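Local coordinates for trafficking protein particle complex subunit 3 (Naegleria fowleri, PDB 6AQ3), which probably serves in vesicle tethering between endoplasmic reticulum and Golgi as a subunit of the TRAPP complex, and is covalently bound to palmitic acid in this crystal, at residues R83-T88 and M160-E165; Q114-I119 and E178-L183; R140-N145 and P170-D175. All coordinates share one frame; numbering follows the deposited sequence.

Contact 1: residues R83-T88 and M160-E165; sequences REFKDT and MRVECE. With EDO (1,2-ethanediol), chain O.
Beside the bound palmitic acid, which the side chain of Thr88 approaches to about 3 Å, residues 83-88, leading into helix 85-101, pack against strand 160-168. Met160 carries most of the contact. Its CG lies beside the backbone N, anti to the carbonyl carbon, and the rest of the chain runs extended, so that the thioether reaches the backbone at the start of the helix. The methyl CE ends 3.7 Å from Glu84 C and meets Thr88 CG2 tip to tip at 3.8 Å. Met160 SD makes a Met-aromatic contact at the rim of Phe85, 5.4 Å from the ring centroid and 85° off the ring normal. The ring reaches that place with CG anti to the backbone N (chi1 174°), and its CE1 touches Val162 CG1 at 3.8 Å, the two side chains crossing obliquely. This is helix-on-sheet packing of the TRAPP α/β fold: Met160 and Val162 alternate with Arg161 and Glu163, whose charged ends pair with Glu185 and Arg182 of the adjacent strand. Thr88 keeps its polar branch off the methionine. Its OG1 donates to Phe85 O at 2.7 Å, in the carbonyl plane, and also bonds Tyr117 OH; the same carbonyl accepts Thr88 N, so two bonds grip it. On the other flank of the turn an ethanediol, probably from the crystallisation liquor, bridges backbone and acid: Lys86 N donates to its O1 at 2.6 Å (163° at the hydrogen), and O1 donates to Glu84 OE1 at 3.0 Å.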
# COMPACT_ATOMS: atom_id res chain seq x y z
N ARG C 83 17.49 14.23 -19.62
CA ARG C 83 17.37 15.16 -20.72
C ARG C 83 16.63 14.53 -21.90
O ARG C 83 15.83 15.20 -22.56
CB ARG C 83 18.75 15.62 -21.19
CG ARG C 83 18.72 16.78 -22.16
CD ARG C 83 20.08 17.06 -22.79
NE ARG C 83 20.33 16.18 -23.92
CZ ARG C 83 21.05 15.06 -23.86
NH1 ARG C 83 21.22 14.34 -24.96
NH2 ARG C 83 21.57 14.65 -22.71
N GLU C 84 16.88 13.25 -22.16
CA GLU C 84 16.27 12.60 -23.30
C GLU C 84 15.35 11.47 -22.84
O GLU C 84 15.65 10.75 -21.89
CB GLU C 84 17.34 12.05 -24.25
CG GLU C 84 18.02 13.13 -25.09
CD GLU C 84 17.22 13.48 -26.33
OE1 GLU C 84 16.88 12.56 -27.10
OE2 GLU C 84 16.89 14.68 -26.51
N PHE C 85 14.27 11.30 -23.61
CA PHE C 85 13.27 10.27 -23.34
C PHE C 85 13.90 8.88 -23.36
O PHE C 85 13.51 8.01 -22.58
CB PHE C 85 12.14 10.36 -24.37
CG PHE C 85 11.12 9.23 -24.27
CD1 PHE C 85 10.15 9.21 -23.28
CD2 PHE C 85 11.15 8.19 -25.19
CE1 PHE C 85 9.22 8.18 -23.20
CE2 PHE C 85 10.23 7.16 -25.13
CZ PHE C 85 9.26 7.16 -24.13
N LYS C 86 14.81 8.65 -24.30
CA LYS C 86 15.50 7.36 -24.37
C LYS C 86 16.20 7.02 -23.06
O LYS C 86 16.31 5.84 -22.72
CB LYS C 86 16.51 7.38 -25.53
N ASP C 87 16.64 8.03 -22.30
CA ASP C 87 17.33 7.78 -21.04
C ASP C 87 16.40 7.25 -19.96
O ASP C 87 16.86 6.61 -19.01
CB ASP C 87 17.97 9.06 -20.51
CG ASP C 87 18.98 9.66 -21.46
OD1 ASP C 87 19.72 8.87 -22.10
OD2 ASP C 87 19.04 10.91 -21.56
N THR C 88 15.09 7.52 -20.07
CA THR C 88 14.19 7.11 -19.01
C THR C 88 14.07 5.60 -18.92
O THR C 88 13.75 5.08 -17.85
CB THR C 88 12.80 7.72 -19.22
OG1 THR C 88 12.20 7.13 -20.37
CG2 THR C 88 12.92 9.24 -19.42
N MET C 160 8.32 15.77 -19.62
CA MET C 160 7.97 14.87 -20.71
C MET C 160 6.52 14.47 -20.55
O MET C 160 6.12 13.98 -19.49
CB MET C 160 8.86 13.63 -20.72
CG MET C 160 10.31 13.92 -20.82
SD MET C 160 11.17 12.36 -20.86
CE MET C 160 12.84 12.86 -20.45
N ARG C 161 5.72 14.74 -21.57
CA ARG C 161 4.36 14.23 -21.62
C ARG C 161 4.39 12.89 -22.32
O ARG C 161 4.76 12.80 -23.50
CB ARG C 161 3.41 15.19 -22.34
CG ARG C 161 1.93 14.75 -22.28
CD ARG C 161 1.00 15.92 -22.53
NE ARG C 161 1.14 16.41 -23.90
CZ ARG C 161 0.59 15.86 -24.98
NH1 ARG C 161 -0.15 14.76 -24.87
NH2 ARG C 161 0.80 16.39 -26.18
N VAL C 162 4.04 11.83 -21.59
CA VAL C 162 4.11 10.48 -22.14
C VAL C 162 2.75 9.82 -22.00
O VAL C 162 1.91 10.22 -21.19
CB VAL C 162 5.20 9.62 -21.46
CG1 VAL C 162 6.57 10.30 -21.53
CG2 VAL C 162 4.79 9.28 -20.01
N GLU C 163 2.53 8.80 -22.83
CA GLU C 163 1.44 7.86 -22.67
C GLU C 163 2.05 6.51 -22.29
O GLU C 163 3.06 6.08 -22.87
CB GLU C 163 0.61 7.76 -23.95
CG GLU C 163 -0.37 8.92 -24.13
CD GLU C 163 -1.06 8.92 -25.49
OE1 GLU C 163 -1.55 9.98 -25.91
OE2 GLU C 163 -1.07 7.88 -26.16
N CYS C 164 1.47 5.85 -21.30
CA CYS C 164 2.04 4.64 -20.73
C CYS C 164 0.91 3.67 -20.40
O CYS C 164 0.05 3.98 -19.56
CB CYS C 164 2.85 4.97 -19.48
SG CYS C 164 3.59 3.53 -18.72
N GLU C 165 0.90 2.50 -21.07
CA GLU C 165 -0.18 1.54 -20.91
C GLU C 165 0.35 0.12 -20.84
O GLU C 165 1.41 -0.21 -21.38
CB GLU C 165 -1.21 1.63 -22.05
CG GLU C 165 -0.62 1.40 -23.44
CD GLU C 165 -0.11 2.69 -24.10
OE1 GLU C 165 -0.43 3.79 -23.59
OE2 GLU C 165 0.62 2.60 -25.12
C1 EDO O . 14.81 10.03 -27.75
O1 EDO O . 15.12 10.27 -26.37
C2 EDO O . 13.49 10.68 -28.14
O2 EDO O . 13.55 12.09 -27.90

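Contact 2: residues Q114-I119 and E178-L183; sequences QTEYSI and EIRVRL
Ser118 OG is held by two strong bonds from the facing strand: it accepts Arg180 NH1 at 2.7 Å, nearly in the guanidinium plane, and donates to the anti lone pair of Glu178 OE2, also at 2.7 Å. These residues sit on neighbouring inner strands, 116-121 and 177-186, of the antiparallel four-stranded sheet of the TRAPP fold. Tyr117 with Val181 and Ile119 with Ile179 are hydrogen-bonded pairs; Glu116 with Arg182 and Ser118 with Arg180 are non-hydrogen-bonded ones. In the ladder Val181 N approaches Tyr117 O at 2.9 Å almost along the C=O axis, whereas Ile179 N comes to Ile119 O from above the carbonyl plane. Just before strand 116-121 begins, Leu183 N still bonds Thr115 O.

On the polar face Arg180 leaves its backbone with CG anti to N, then bends at chi2 (66°) and lies diagonally across strand 116-121. Its NH2 reaches the anti lone pair of Glu116 OE2 at 2.7 Å in a salt bridge, the carboxylate standing at 85° to the guanidinium. NH1 has a second acceptor in Asn109 O, so the group is fixed in rotation from both ends. Arg182 runs alongside Glu116, CG to CG 3.5 Å, but takes its guanidinium past that acid to Glu165 and Glu163 of strand 160-168.

The opposite face is apolar, and helix 85-101 packs on it. There Tyr117, its CG in the crowded position between N and the carbonyl carbon (chi1 60°), lies beside Val181 in a CH-pi contact, with Val181 CB 4.0 Å from the Tyr117 ring centroid.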
# COMPACT_ATOMS: atom_id res chain seq x y z
N GLN C 114 13.07 6.05 -31.47
CA GLN C 114 13.36 6.03 -30.03
C GLN C 114 12.34 6.84 -29.22
O GLN C 114 12.63 7.27 -28.11
CB GLN C 114 14.77 6.55 -29.75
CG GLN C 114 15.86 5.80 -30.49
CD GLN C 114 17.19 6.52 -30.43
OE1 GLN C 114 17.32 7.68 -30.85
NE2 GLN C 114 18.20 5.83 -29.91
N THR C 115 11.13 7.00 -29.73
CA THR C 115 10.08 7.63 -28.94
C THR C 115 9.19 6.61 -28.25
O THR C 115 8.25 6.99 -27.55
CB THR C 115 9.24 8.56 -29.82
OG1 THR C 115 8.62 7.80 -30.87
CG2 THR C 115 10.12 9.66 -30.43
N GLU C 116 9.45 5.31 -28.44
CA GLU C 116 8.68 4.26 -27.80
C GLU C 116 9.60 3.14 -27.37
O GLU C 116 10.54 2.77 -28.08
CB GLU C 116 7.62 3.63 -28.70
CG GLU C 116 6.73 4.58 -29.43
CD GLU C 116 5.67 3.84 -30.21
OE1 GLU C 116 4.80 4.49 -30.82
OE2 GLU C 116 5.73 2.58 -30.20
N TYR C 117 9.32 2.58 -26.20
CA TYR C 117 9.96 1.37 -25.75
C TYR C 117 8.97 0.65 -24.85
O TYR C 117 7.99 1.23 -24.39
CB TYR C 117 11.29 1.67 -25.02
CG TYR C 117 11.17 2.53 -23.78
CD1 TYR C 117 10.81 1.98 -22.55
CD2 TYR C 117 11.40 3.91 -23.83
CE1 TYR C 117 10.70 2.76 -21.40
CE2 TYR C 117 11.30 4.70 -22.68
CZ TYR C 117 10.94 4.11 -21.47
OH TYR C 117 10.83 4.86 -20.33
N SER C 118 9.24 -0.62 -24.60
CA SER C 118 8.45 -1.41 -23.66
C SER C 118 9.33 -1.81 -22.49
O SER C 118 10.54 -1.98 -22.64
CB SER C 118 7.86 -2.66 -24.31
OG SER C 118 6.91 -2.33 -25.30
N ILE C 119 8.70 -1.95 -21.33
CA ILE C 119 9.34 -2.46 -20.12
C ILE C 119 8.74 -3.83 -19.86
O ILE C 119 7.53 -3.94 -19.59
CB ILE C 119 9.14 -1.51 -18.92
CG1 ILE C 119 9.77 -0.13 -19.18
CG2 ILE C 119 9.73 -2.09 -17.67
CD1 ILE C 119 9.49 0.90 -18.07
N GLU C 178 4.32 -6.58 -19.80
CA GLU C 178 4.89 -5.62 -20.72
C GLU C 178 4.15 -4.31 -20.56
O GLU C 178 2.92 -4.28 -20.64
CB GLU C 178 4.80 -6.10 -22.17
CG GLU C 178 5.22 -5.01 -23.19
CD GLU C 178 5.20 -5.48 -24.63
OE1 GLU C 178 4.87 -6.66 -24.89
OE2 GLU C 178 5.51 -4.65 -25.52
N ILE C 179 4.91 -3.24 -20.34
CA ILE C 179 4.37 -1.89 -20.24
C ILE C 179 4.99 -1.03 -21.35
O ILE C 179 6.21 -1.03 -21.51
CB ILE C 179 4.66 -1.29 -18.85
CG1 ILE C 179 3.86 -2.05 -17.79
CG2 ILE C 179 4.30 0.19 -18.84
CD1 ILE C 179 4.19 -1.66 -16.35
N ARG C 180 4.15 -0.34 -22.10
CA ARG C 180 4.57 0.48 -23.23
C ARG C 180 4.67 1.93 -22.77
O ARG C 180 3.78 2.44 -22.10
CB ARG C 180 3.56 0.39 -24.37
CG ARG C 180 4.04 0.98 -25.70
CD ARG C 180 5.19 0.15 -26.22
NE ARG C 180 5.54 0.45 -27.59
CZ ARG C 180 6.60 -0.06 -28.22
NH1 ARG C 180 7.39 -0.92 -27.59
NH2 ARG C 180 6.85 0.27 -29.48
N VAL C 181 5.76 2.60 -23.15
CA VAL C 181 5.99 4.00 -22.82
C VAL C 181 6.25 4.75 -24.12
O VAL C 181 7.21 4.43 -24.83
CB VAL C 181 7.17 4.19 -21.85
CG1 VAL C 181 7.25 5.63 -21.41
CG2 VAL C 181 7.03 3.25 -20.62
N ARG C 182 5.41 5.75 -24.42
CA ARG C 182 5.49 6.52 -25.66
C ARG C 182 5.57 8.02 -25.37
O ARG C 182 4.78 8.55 -24.58
CB ARG C 182 4.29 6.21 -26.56
CG ARG C 182 4.28 4.75 -26.97
CD ARG C 182 3.13 4.33 -27.86
NE ARG C 182 1.86 4.29 -27.13
CZ ARG C 182 0.90 5.21 -27.22
NH1 ARG C 182 1.04 6.25 -28.04
NH2 ARG C 182 -0.21 5.06 -26.50
N LEU C 183 6.55 8.69 -25.99
CA LEU C 183 6.71 10.13 -25.84
C LEU C 183 5.74 10.90 -26.75
O LEU C 183 5.71 10.67 -27.97
CB LEU C 183 8.14 10.54 -26.17
CG LEU C 183 8.34 12.06 -26.24
CD1 LEU C 183 8.31 12.60 -24.82
CD2 LEU C 183 9.65 12.43 -26.92

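Contact 3: residues R140-N145 and P170-D175; sequences RLYYSN and PLLGDD
A Schellman motif at Arg140, closing helix 134-138, and the type I turn Tyr142-Asn145 that follows give one loop its shape; the 170-175 connection between two strands leans against it. Leu172 makes the main contact. Its CD2 rests 3.4 Å from Leu141 O, while CD1 sits in the corner between two flat groups, touching Tyr142 CE1 at 3.6 Å and lying over one face of the Arg140 guanidinium, 3.8 Å from NH2. That guanidinium is folded back by the bend at chi3 (77°), and its NH2 donates to Tyr142 OH at 2.9 Å, within 8° of the guanidinium plane, which fixes its rotation. Toward Asp174 the same nitrogen makes a long salt bridge, 3.8 Å to OD2; the carboxylate oxygen has its firmer partner in Cys169 N, so the charge pairing across the loops is probably loose. Leu171 makes a separate apolar touch, with CD1 3.6 Å from Tyr143 CB, and crosses that side chain obliquely. On the helix 49-75 side, Asn53 bonds Tyr142 N and Arg140 O, Leu141 packs on the same helix, and the Tyr142 ring meets Tyr166 of strand 160-168 nearly parallel.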
# COMPACT_ATOMS: atom_id res chain seq x y z
N ARG C 140 -10.18 -7.90 -19.28
CA ARG C 140 -8.82 -7.35 -19.31
C ARG C 140 -8.63 -6.24 -18.26
O ARG C 140 -8.16 -5.14 -18.56
CB ARG C 140 -8.45 -6.87 -20.72
CG ARG C 140 -8.14 -8.06 -21.63
CD ARG C 140 -7.52 -7.72 -22.96
NE ARG C 140 -6.10 -7.42 -22.77
CZ ARG C 140 -5.14 -8.33 -22.74
NH1 ARG C 140 -5.44 -9.62 -22.88
NH2 ARG C 140 -3.88 -7.97 -22.56
N LEU C 141 -8.94 -6.56 -17.01
CA LEU C 141 -8.43 -5.74 -15.92
C LEU C 141 -6.91 -5.73 -15.96
O LEU C 141 -6.27 -6.77 -16.15
CB LEU C 141 -8.89 -6.31 -14.58
CG LEU C 141 -8.22 -5.79 -13.31
CD1 LEU C 141 -8.75 -4.40 -13.00
CD2 LEU C 141 -8.45 -6.77 -12.15
N TYR C 142 -6.32 -4.55 -15.79
CA TYR C 142 -4.88 -4.46 -15.61
C TYR C 142 -4.64 -4.19 -14.13
O TYR C 142 -4.52 -3.04 -13.68
CB TYR C 142 -4.27 -3.40 -16.52
CG TYR C 142 -4.14 -3.87 -17.94
CD1 TYR C 142 -3.40 -5.02 -18.25
CD2 TYR C 142 -4.74 -3.16 -19.00
CE1 TYR C 142 -3.26 -5.46 -19.58
CE2 TYR C 142 -4.62 -3.60 -20.33
CZ TYR C 142 -3.87 -4.75 -20.61
OH TYR C 142 -3.73 -5.20 -21.89
N TYR C 143 -4.52 -5.29 -13.38
CA TYR C 143 -4.45 -5.27 -11.93
C TYR C 143 -3.44 -4.25 -11.40
O TYR C 143 -3.71 -3.57 -10.40
CB TYR C 143 -4.10 -6.67 -11.43
CG TYR C 143 -4.17 -6.81 -9.93
CD1 TYR C 143 -5.37 -7.10 -9.29
CD2 TYR C 143 -3.04 -6.62 -9.15
CE1 TYR C 143 -5.43 -7.24 -7.89
CE2 TYR C 143 -3.09 -6.73 -7.80
CZ TYR C 143 -4.28 -7.04 -7.17
OH TYR C 143 -4.29 -7.13 -5.81
N SER C 144 -2.28 -4.12 -12.06
CA SER C 144 -1.20 -3.25 -11.62
C SER C 144 -1.14 -1.92 -12.37
O SER C 144 -0.07 -1.31 -12.43
CB SER C 144 0.15 -3.95 -11.79
OG SER C 144 0.22 -5.08 -10.97
N ASN C 145 -2.28 -1.43 -12.88
CA ASN C 145 -2.25 -0.25 -13.74
C ASN C 145 -1.73 0.98 -13.03
O ASN C 145 -1.25 1.92 -13.70
CB ASN C 145 -3.64 0.04 -14.29
CG ASN C 145 -3.60 0.51 -15.74
OD1 ASN C 145 -2.69 0.14 -16.48
ND2 ASN C 145 -4.60 1.29 -16.16
N PRO C 170 0.65 -11.49 -16.92
CA PRO C 170 0.42 -12.93 -16.68
C PRO C 170 -0.91 -13.25 -16.01
O PRO C 170 -1.44 -14.35 -16.21
CB PRO C 170 1.62 -13.36 -15.83
CG PRO C 170 2.37 -12.13 -15.51
CD PRO C 170 2.00 -11.08 -16.53
N LEU C 171 -1.49 -12.33 -15.24
CA LEU C 171 -2.81 -12.61 -14.69
C LEU C 171 -3.86 -12.82 -15.77
O LEU C 171 -4.91 -13.42 -15.50
CB LEU C 171 -3.28 -11.48 -13.76
CG LEU C 171 -2.47 -11.26 -12.49
CD1 LEU C 171 -2.99 -10.06 -11.74
CD2 LEU C 171 -2.55 -12.52 -11.63
N LEU C 172 -3.62 -12.32 -16.98
CA LEU C 172 -4.53 -12.50 -18.10
C LEU C 172 -4.08 -13.63 -19.03
O LEU C 172 -4.65 -13.79 -20.10
CB LEU C 172 -4.65 -11.19 -18.89
CG LEU C 172 -4.93 -9.91 -18.09
CD1 LEU C 172 -4.60 -8.71 -18.92
CD2 LEU C 172 -6.38 -9.83 -17.64
N GLY C 173 -3.11 -14.43 -18.61
CA GLY C 173 -2.62 -15.54 -19.40
C GLY C 173 -1.44 -15.22 -20.28
O GLY C 173 -1.02 -16.09 -21.05
N ASP C 174 -0.88 -14.01 -20.18
CA ASP C 174 0.29 -13.66 -20.97
C ASP C 174 1.55 -14.26 -20.32
O ASP C 174 1.56 -14.60 -19.14
CB ASP C 174 0.42 -12.14 -21.10
CG ASP C 174 -0.77 -11.52 -21.81
OD1 ASP C 174 -1.22 -12.12 -22.81
OD2 ASP C 174 -1.29 -10.47 -21.37
N ASP C 175 2.59 -14.43 -21.14
CA ASP C 175 3.82 -15.06 -20.68
C ASP C 175 4.69 -14.14 -19.83
O ASP C 175 5.60 -14.62 -19.15
CB ASP C 175 4.58 -15.64 -21.88
CG ASP C 175 4.86 -14.62 -22.94
OD1 ASP C 175 4.09 -13.65 -23.04
OD2 ASP C 175 5.81 -14.83 -23.73

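Contacts 1 and 2 share the sheet and the helix packed on it. Strands 160-168 and 177-186 are neighbours, joined by backbone bonds, among them a probable one between Arg180 N and Glu165 O, so the two contacts, 8 Å apart between centres, form one block. Contact 1 is the buried one, sulfur and hydrocarbon beside the lipid; contacts 2 and 3 are both partly buried. Contact 2 combines a strand ladder and a charged outer face with an apolar inner one. Contact 3 lies across the chain's centre from contact 1, where loops meet through leucines and a long ion pair. It involves the connection between the same two strands, and is nested within the chain segment closed by contact 2.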